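Local coordinates for glycoprotein E (PDB 2GIY), which pairs with gI to bind the Fc part of host IgG and to sort nascent virions to epithelial cell junctions for cell-to-cell spread, at residues F29-S34 against S130-F135; V49-F54 against R94-S99. All blocks are in the same frame, centred on the assembly; numbering follows the deposited sequence.

Interaction 1: residues F29-S34 against S130-F135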
# COMPACT_ATOMS: atom_id res chain seq x y z
N PHE A 29 7.49 22.79 8.74
CA PHE A 29 6.95 21.94 7.69
C PHE A 29 5.95 20.95 8.27
O PHE A 29 5.81 20.84 9.49
CB PHE A 29 8.08 21.19 6.98
CG PHE A 29 8.80 20.21 7.87
CD1 PHE A 29 8.32 18.92 8.04
CD2 PHE A 29 9.97 20.58 8.53
CE1 PHE A 29 8.99 18.01 8.86
CE2 PHE A 29 10.65 19.69 9.34
CZ PHE A 29 10.16 18.39 9.51
N SER A 30 5.28 20.24 7.38
CA SER A 30 4.29 19.25 7.78
C SER A 30 4.48 17.98 6.97
O SER A 30 5.02 18.01 5.87
CB SER A 30 2.89 19.81 7.53
OG SER A 30 1.91 18.79 7.61
N THR A 31 4.04 16.85 7.53
CA THR A 31 4.12 15.60 6.80
C THR A 31 2.99 15.72 5.79
O THR A 31 2.14 16.61 5.90
CB THR A 31 3.87 14.37 7.70
OG1 THR A 31 2.59 14.48 8.32
CG2 THR A 31 4.95 14.28 8.77
N ASN A 32 2.97 14.83 4.80
CA ASN A 32 1.93 14.87 3.78
C ASN A 32 1.46 13.45 3.49
O ASN A 32 1.63 12.93 2.39
CB ASN A 32 2.47 15.52 2.51
CG ASN A 32 1.42 15.65 1.43
OD1 ASN A 32 0.31 16.11 1.68
ND2 ASN A 32 1.77 15.24 0.22
N VAL A 33 0.89 12.82 4.51
CA VAL A 33 0.39 11.46 4.39
C VAL A 33 -1.05 11.49 3.90
O VAL A 33 -1.84 12.33 4.33
CB VAL A 33 0.43 10.73 5.76
CG1 VAL A 33 -0.07 9.30 5.61
CG2 VAL A 33 1.85 10.75 6.31
N SER A 34 -1.38 10.58 2.99
CA SER A 34 -2.73 10.48 2.46
C SER A 34 -3.27 9.12 2.89
O SER A 34 -2.63 8.09 2.67
CB SER A 34 -2.72 10.58 0.94
OG SER A 34 -4.04 10.56 0.43
N SER A 130 -6.39 17.08 11.17
CA SER A 130 -5.57 16.32 10.23
C SER A 130 -4.77 15.22 10.93
O SER A 130 -4.55 15.27 12.13
CB SER A 130 -4.61 17.26 9.51
OG SER A 130 -3.67 16.55 8.72
N VAL A 131 -4.35 14.22 10.15
CA VAL A 131 -3.55 13.13 10.70
C VAL A 131 -2.07 13.43 10.50
O VAL A 131 -1.21 12.68 10.96
CB VAL A 131 -3.88 11.77 10.03
CG1 VAL A 131 -5.29 11.35 10.40
CG2 VAL A 131 -3.74 11.88 8.53
N ASN A 132 -1.78 14.53 9.82
CA ASN A 132 -0.39 14.91 9.58
C ASN A 132 0.23 15.61 10.77
O ASN A 132 -0.45 16.24 11.58
CB ASN A 132 -0.28 15.81 8.35
CG ASN A 132 -0.43 15.04 7.06
OD1 ASN A 132 0.36 14.13 6.78
ND2 ASN A 132 -1.43 15.39 6.27
N LEU A 133 1.55 15.49 10.88
CA LEU A 133 2.30 16.11 11.96
C LEU A 133 2.96 17.39 11.45
O LEU A 133 3.46 17.42 10.32
CB LEU A 133 3.41 15.18 12.45
CG LEU A 133 3.01 13.81 13.01
CD1 LEU A 133 4.28 13.03 13.35
CD2 LEU A 133 2.14 14.00 14.25
N GLU A 134 2.97 18.42 12.28
CA GLU A 134 3.60 19.67 11.91
C GLU A 134 4.76 19.96 12.84
O GLU A 134 4.66 19.78 14.05
CB GLU A 134 2.60 20.83 11.97
CG GLU A 134 1.76 20.98 10.71
CD GLU A 134 0.98 22.27 10.69
OE1 GLU A 134 1.52 23.30 11.15
OE2 GLU A 134 -0.17 22.26 10.20
N PHE A 135 5.88 20.39 12.25
CA PHE A 135 7.08 20.72 13.00
C PHE A 135 7.38 22.21 12.84
O PHE A 135 7.61 22.68 11.73
CB PHE A 135 8.27 19.90 12.49
CG PHE A 135 8.11 18.41 12.65
CD1 PHE A 135 7.24 17.70 11.83
CD2 PHE A 135 8.83 17.72 13.62
CE1 PHE A 135 7.09 16.32 11.98
CE2 PHE A 135 8.68 16.34 13.78
CZ PHE A 135 7.81 15.64 12.95
O HOH W 1 -1.59 15.30 3.49
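F29 and F135 are a hydrogen-bonded pair in a short antiparallel ladder, consistent with strands B and E of this Ig V-type domain. F135 N gives F29 O a nearly straight bond of 2.8 Å, and F29 N returns one to F135 O. Both side chains lie on one face of the sheet and also touch I164. The rings are almost parallel (16°) but displaced, with little of one over the other, and F29 CE1 meets F135 CD1 at 3.5 Å. F135 CB sits over one face of the F29 ring, toward its rim, as a CH-pi contact. On the opposite face of the sheet, S30 CB packs on E134 CG at 3.6 Å. The E134 carboxylate forms a salt bridge with R136.

T31 N then bonds to L133 O, and side chains take over the pairing. A chi1 of 58° sets T31 OG1 between its backbone N and carbonyl carbon, where it both donates to N132 OD1 (2.7 Å) and accepts from L133 N (2.9 Å). V33 N reaches N132 OD1 at 2.7 Å, in the amide plane on a lone pair, while the T31 hydroxyl is tilted from that plane. N132 ND2 donates to a water that also joins N32 OD1 and V33 O. Two donors on OD1 and the water on ND2 fix the rotation of the N132 amide.

Interaction 2: residues V49-F54 against R94-S99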
# COMPACT_ATOMS: atom_id res chain seq x y z
N VAL A 49 -5.29 6.14 14.23
CA VAL A 49 -4.17 6.52 13.38
C VAL A 49 -3.07 6.81 14.39
O VAL A 49 -3.15 7.77 15.15
CB VAL A 49 -4.49 7.77 12.54
CG1 VAL A 49 -3.24 8.21 11.77
CG2 VAL A 49 -5.62 7.45 11.56
N VAL A 50 -2.06 5.96 14.39
CA VAL A 50 -0.97 6.08 15.36
C VAL A 50 0.36 6.47 14.77
O VAL A 50 0.79 5.92 13.76
CB VAL A 50 -0.77 4.72 16.10
CG1 VAL A 50 0.39 4.82 17.08
CG2 VAL A 50 -2.05 4.33 16.83
N TRP A 51 1.02 7.43 15.42
CA TRP A 51 2.35 7.86 15.00
C TRP A 51 3.35 7.31 16.00
O TRP A 51 3.18 7.47 17.21
CB TRP A 51 2.47 9.39 14.96
CG TRP A 51 1.94 10.01 13.71
CD1 TRP A 51 0.72 10.60 13.54
CD2 TRP A 51 2.60 10.08 12.44
NE1 TRP A 51 0.58 11.03 12.24
CE2 TRP A 51 1.72 10.72 11.54
CE3 TRP A 51 3.86 9.66 11.97
CZ2 TRP A 51 2.05 10.96 10.20
CZ3 TRP A 51 4.19 9.90 10.63
CH2 TRP A 51 3.28 10.54 9.76
N LEU A 52 4.39 6.67 15.49
CA LEU A 52 5.45 6.11 16.32
C LEU A 52 6.74 6.80 15.92
O LEU A 52 6.94 7.11 14.74
CB LEU A 52 5.57 4.60 16.09
CG LEU A 52 4.29 3.79 16.32
CD1 LEU A 52 4.56 2.32 15.97
CD2 LEU A 52 3.85 3.93 17.78
N ARG A 53 7.60 7.07 16.89
CA ARG A 53 8.88 7.75 16.65
C ARG A 53 10.02 6.85 17.15
O ARG A 53 9.97 6.33 18.26
CB ARG A 53 8.89 9.09 17.41
CG ARG A 53 10.14 9.94 17.21
CD ARG A 53 10.10 11.19 18.10
NE ARG A 53 9.94 10.84 19.51
CZ ARG A 53 9.92 11.71 20.52
NH1 ARG A 53 10.04 13.01 20.29
NH2 ARG A 53 9.77 11.26 21.76
N PHE A 54 11.04 6.68 16.32
CA PHE A 54 12.17 5.85 16.70
C PHE A 54 13.49 6.60 16.65
O PHE A 54 13.78 7.32 15.69
CB PHE A 54 12.26 4.63 15.77
CG PHE A 54 11.11 3.67 15.93
CD1 PHE A 54 11.15 2.65 16.87
CD2 PHE A 54 9.97 3.80 15.13
CE1 PHE A 54 10.08 1.77 17.03
CE2 PHE A 54 8.89 2.92 15.28
CZ PHE A 54 8.95 1.91 16.23
N ARG A 94 3.56 6.09 22.50
CA ARG A 94 3.10 6.39 21.15
C ARG A 94 3.17 7.91 21.04
O ARG A 94 2.62 8.62 21.88
CB ARG A 94 1.67 5.89 20.93
CG ARG A 94 1.56 4.38 20.92
CD ARG A 94 0.11 3.91 20.80
NE ARG A 94 -0.68 4.29 21.96
CZ ARG A 94 -1.95 3.93 22.15
NH1 ARG A 94 -2.57 3.18 21.25
NH2 ARG A 94 -2.60 4.33 23.24
N LEU A 95 3.85 8.41 20.01
CA LEU A 95 4.01 9.85 19.81
C LEU A 95 2.68 10.59 19.71
O LEU A 95 2.50 11.65 20.29
CB LEU A 95 4.83 10.11 18.54
CG LEU A 95 5.08 11.59 18.22
CD1 LEU A 95 6.01 12.20 19.26
CD2 LEU A 95 5.67 11.74 16.82
N ALA A 96 1.75 10.02 18.95
CA ALA A 96 0.45 10.64 18.78
C ALA A 96 -0.56 9.60 18.33
O ALA A 96 -0.20 8.62 17.68
CB ALA A 96 0.53 11.78 17.77
N VAL A 97 -1.82 9.83 18.67
CA VAL A 97 -2.89 8.92 18.29
C VAL A 97 -4.18 9.69 18.07
O VAL A 97 -4.59 10.48 18.93
CB VAL A 97 -3.17 7.86 19.39
CG1 VAL A 97 -4.29 6.94 18.94
CG2 VAL A 97 -1.91 7.06 19.71
N ARG A 98 -4.81 9.49 16.92
CA ARG A 98 -6.09 10.12 16.65
C ARG A 98 -7.04 8.93 16.57
O ARG A 98 -6.84 8.01 15.75
CB ARG A 98 -6.07 10.91 15.34
CG ARG A 98 -7.24 11.89 15.22
CD ARG A 98 -7.14 12.79 13.99
NE ARG A 98 -6.32 13.99 14.20
CZ ARG A 98 -6.66 15.01 14.98
NH1 ARG A 98 -7.79 14.99 15.66
NH2 ARG A 98 -5.88 16.08 15.06
N SER A 99 -8.06 8.93 17.42
CA SER A 99 -9.01 7.82 17.47
C SER A 99 -10.38 8.17 16.93
O SER A 99 -10.83 9.31 17.01
CB SER A 99 -9.13 7.31 18.90
OG SER A 99 -7.87 6.90 19.39
O HOH W 2 6.38 6.70 19.56
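R94, just ahead of strand 96-103, crosses V50 and L52. Its CB is 4.2 Å from V50 CG1. Its CG is 3.9 Å from L52 CD2 and also close to V50 CG1. Its CD comes nearest to V50, 3.8 Å from CG1. The chain bends at chi3 (-65°), which turns NE out of the line of the earlier carbons. At the tip, V97 CG2 lies 3.7 Å above one face of the R94 guanidinium, toward its rim. V97 and V50 lie side by side and point the same way, with their CG2 methyls touching.

The backbones run antiparallel, their short axes 176° apart. V49 and R98 exchange two hydrogen bonds, and W51 N gives A96 O an almost straight one of 2.8 Å. The pair is consistent with strands C and C' of an Ig V domain, with W51 as the core tryptophan of strand C, packed on C148 of strand 144-152. At the start of the second strand two residues, L95 and A96, stand opposite the single W51, a classic beta bulge. The bond from A96 N to W51 O is weak, at 3.4 Å. A water accepts from R53 N and, weakly, from L95 N.

L95 CB comes to 3.4 Å from W51 O. Farther out, L95 CD1 lies over one face of the R53 guanidinium, 4.1 Å from R53 CZ, and the two side chains cross at about a right angle. Both also touch Y146 of strand 144-152. R98 leads away from V49: its NE bonds to S130 O, and its guanidinium makes a cation-pi contact with W126.

Overall arrangement
The centres of the two contacts are about 12 Å apart. Interaction 1 joins strands 29-30 and 133-135 of the three-stranded sheet, and interaction 2 joins strands 45-54 and 96-103 of the six-stranded sheet. Both segments of interaction 2 fall between those of interaction 1 in the sequence. W51 is one link between them: L133 CD1 packs on its CD2 at 3.5 Å, V33 CG2 on its CH2, and its NE1 probably donates to V131 O at 2.7 Å. The two sheets are thus tied across the core of the V-like domain, within the Fc-binding region. At the 130-131 turn, E182 of the second subunit, a residue of the C-terminal tag linker, bonds S130 OG and V131 N.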